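Local coordinates for protein racemase, putative (Roseobacter denitrificans, PDB 3TCS) that binds magnesium and D-alanine in an enolase-superfamily TIM barrel and probably acts as a racemase or hydro-lyase, at residues Ala138-Arg143 with Arg148-Arg153. Residues are numbered along the deposited sequence; the frame is centred on the assembly and turned at random.
Sequences ASSMKR and RDEAER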
loop_
_atom_site.group_PDB
_atom_site.type_symbol
_atom_site.label_atom_id
_atom_site.label_comp_id
_atom_site.label_asym_id
_atom_site.label_seq_id
_atom_site.Cartn_x
_atom_site.Cartn_y
_atom_site.Cartn_z
ATOM N N ALA B 138 -17.272 18.993 -15.818
ATOM C CA ALA B 138 -16.525 18.393 -16.918
ATOM C C ALA B 138 -15.059 18.342 -16.521
ATOM O O ALA B 138 -14.423 19.369 -16.289
ATOM C CB ALA B 138 -16.707 19.205 -18.189
ATOM N N SER B 139 -14.521 17.134 -16.441
ATOM C CA SER B 139 -13.144 16.969 -16.022
ATOM C C SER B 139 -12.185 16.556 -17.136
ATOM O O SER B 139 -12.334 15.492 -17.735
ATOM C CB SER B 139 -13.100 15.951 -14.874
ATOM O OG SER B 139 -11.844 15.941 -14.225
ATOM N N SER B 140 -11.208 17.418 -17.413
ATOM C CA SER B 140 -10.191 17.139 -18.422
ATOM C C SER B 140 -9.032 16.426 -17.734
ATOM O O SER B 140 -8.606 16.834 -16.654
ATOM C CB SER B 140 -9.669 18.432 -19.052
ATOM O OG SER B 140 -8.476 18.169 -19.771
ATOM N N MET B 141 -8.520 15.372 -18.361
ATOM C CA MET B 141 -7.420 14.595 -17.793
ATOM C C MET B 141 -6.069 14.928 -18.424
ATOM O O MET B 141 -5.019 14.562 -17.896
ATOM C CB MET B 141 -7.679 13.101 -18.003
ATOM C CG MET B 141 -9.007 12.600 -17.485
ATOM S SD MET B 141 -9.129 12.734 -15.704
ATOM C CE MET B 141 -10.901 12.911 -15.505
ATOM N N LYS B 142 -6.104 15.629 -19.550
ATOM C CA LYS B 142 -4.897 15.957 -20.295
ATOM C C LYS B 142 -4.058 17.158 -19.885
ATOM O O LYS B 142 -4.565 18.158 -19.384
ATOM C CB LYS B 142 -5.249 16.111 -21.776
ATOM C CG LYS B 142 -5.770 14.843 -22.430
ATOM C CD LYS B 142 -6.163 15.103 -23.876
ATOM C CE LYS B 142 -6.520 13.813 -24.598
ATOM N NZ LYS B 142 -6.862 14.051 -26.027
ATOM N N ARG B 143 -2.756 17.023 -20.119
ATOM C CA ARG B 143 -1.778 18.073 -19.880
ATOM C C ARG B 143 -1.099 18.332 -21.222
ATOM O O ARG B 143 -0.552 19.408 -21.465
ATOM C CB ARG B 143 -0.743 17.640 -18.845
ATOM C CG ARG B 143 -1.219 17.838 -17.427
ATOM C CD ARG B 143 -0.092 17.689 -16.433
ATOM N NE ARG B 143 -0.535 18.083 -15.103
ATOM C CZ ARG B 143 -1.329 17.352 -14.329
ATOM N NH1 ARG B 143 -1.768 16.170 -14.742
ATOM N NH2 ARG B 143 -1.709 17.821 -13.152
ATOM N N ARG B 148 -5.477 26.635 -25.464
ATOM C CA ARG B 148 -6.417 27.043 -26.502
ATOM C C ARG B 148 -7.348 25.913 -26.914
ATOM O O ARG B 148 -8.559 26.104 -26.992
ATOM C CB ARG B 148 -5.663 27.563 -27.731
ATOM C CG ARG B 148 -6.563 28.183 -28.796
ATOM C CD ARG B 148 -5.745 28.780 -29.941
ATOM N NE ARG B 148 -6.579 29.528 -30.883
ATOM C CZ ARG B 148 -7.070 30.745 -30.658
ATOM N NH1 ARG B 148 -6.813 31.375 -29.518
ATOM N NH2 ARG B 148 -7.831 31.334 -31.572
ATOM N N ASP B 149 -6.788 24.736 -27.183
ATOM C CA ASP B 149 -7.610 23.600 -27.577
ATOM C C ASP B 149 -8.449 23.085 -26.420
ATOM O O ASP B 149 -9.556 22.588 -26.622
ATOM C CB ASP B 149 -6.739 22.473 -28.136
ATOM C CG ASP B 149 -6.179 22.802 -29.505
ATOM O OD1 ASP B 149 -6.739 23.707 -30.157
ATOM O OD2 ASP B 149 -5.195 22.158 -29.931
ATOM N N GLU B 150 -7.919 23.205 -25.207
ATOM C CA GLU B 150 -8.637 22.762 -24.015
ATOM C C GLU B 150 -9.889 23.615 -23.829
ATOM O O GLU B 150 -10.987 23.096 -23.633
ATOM C CB GLU B 150 -7.744 22.890 -22.774
ATOM C CG GLU B 150 -8.436 22.491 -21.471
ATOM C CD GLU B 150 -8.461 20.988 -21.240
ATOM O OE1 GLU B 150 -7.640 20.496 -20.438
ATOM O OE2 GLU B 150 -9.295 20.294 -21.858
ATOM N N ALA B 151 -9.720 24.932 -23.889
ATOM C CA ALA B 151 -10.847 25.842 -23.733
ATOM C C ALA B 151 -11.876 25.604 -24.829
ATOM O O ALA B 151 -13.076 25.616 -24.577
ATOM C CB ALA B 151 -10.360 27.293 -23.777
ATOM N N GLU B 152 -11.398 25.376 -26.046
ATOM C CA GLU B 152 -12.279 25.157 -27.184
ATOM C C GLU B 152 -13.172 23.934 -27.006
ATOM O O GLU B 152 -14.386 24.015 -27.190
ATOM C CB GLU B 152 -11.447 25.032 -28.469
ATOM C CG GLU B 152 -12.262 24.845 -29.742
ATOM C CD GLU B 152 -11.419 24.982 -31.007
ATOM O OE1 GLU B 152 -10.366 24.313 -31.108
ATOM O OE2 GLU B 152 -11.817 25.760 -31.904
ATOM N N ARG B 153 -12.588 22.799 -26.635
ATOM C CA ARG B 153 -13.403 21.604 -26.464
ATOM C C ARG B 153 -14.336 21.704 -25.257
ATOM O O ARG B 153 -15.450 21.185 -25.285
ATOM C CB ARG B 153 -12.525 20.345 -26.359
ATOM C CG ARG B 153 -11.681 20.219 -25.099
ATOM C CD ARG B 153 -11.134 18.790 -24.978
ATOM N NE ARG B 153 -10.361 18.584 -23.756
ATOM C CZ ARG B 153 -9.893 17.405 -23.351
ATOM N NH1 ARG B 153 -10.120 16.310 -24.066
ATOM N NH2 ARG B 153 -9.196 17.322 -22.226
HETATM O O HOH W 1 -5.567 20.695 -18.956
#
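In the first half of the beta-alpha-beta unit formed by strand 132-139, helix 147-161 and strand 165-169 of the TIM barrel, S140, just past the strand end, meets E150 and R153 of the helix. The S140 hydroxyl donates to E150 OE1 (OG to OE1 2.6 Å) from the syn side, tilted somewhat out of the carboxylate plane. The same OG, at the edge of the R153 guanidinium, accepts a weak, bent bond from NH2 (2.7 Å, 125° at the hydrogen). With OG anti to the backbone N (chi1 166°), the hydroxyl is placed between both groups. R153 grips E150 side-on through two nitrogens and one oxygen: NE lies 2.8 Å from OE2 and NH2 3.0 Å from it, OE2 staying only 4° out of the guanidinium plane. This in-plane grip probably fixes the group's rotation, aided by E337. A water bridges E150 OE1 (2.6 Å) and the carbonyl of K142. A leucine in place of E150 would probably leave the S140 hydroxyl without its acceptor and R153 NE without its carboxylate, the guanidinium held less firmly, mainly by E337. The K142 chain crosses R153, CD lying 4.1 Å from NH2; its ammonium pairs with D340, while E337 OE2 salt-bridges R153 NH2 and accepts from M141 N. Beyond this network M141 touches the bound D-alanine, S140 O accepts a hydrogen bond from R169 NE of strand 165-169, and A151 packs against helix 184-196.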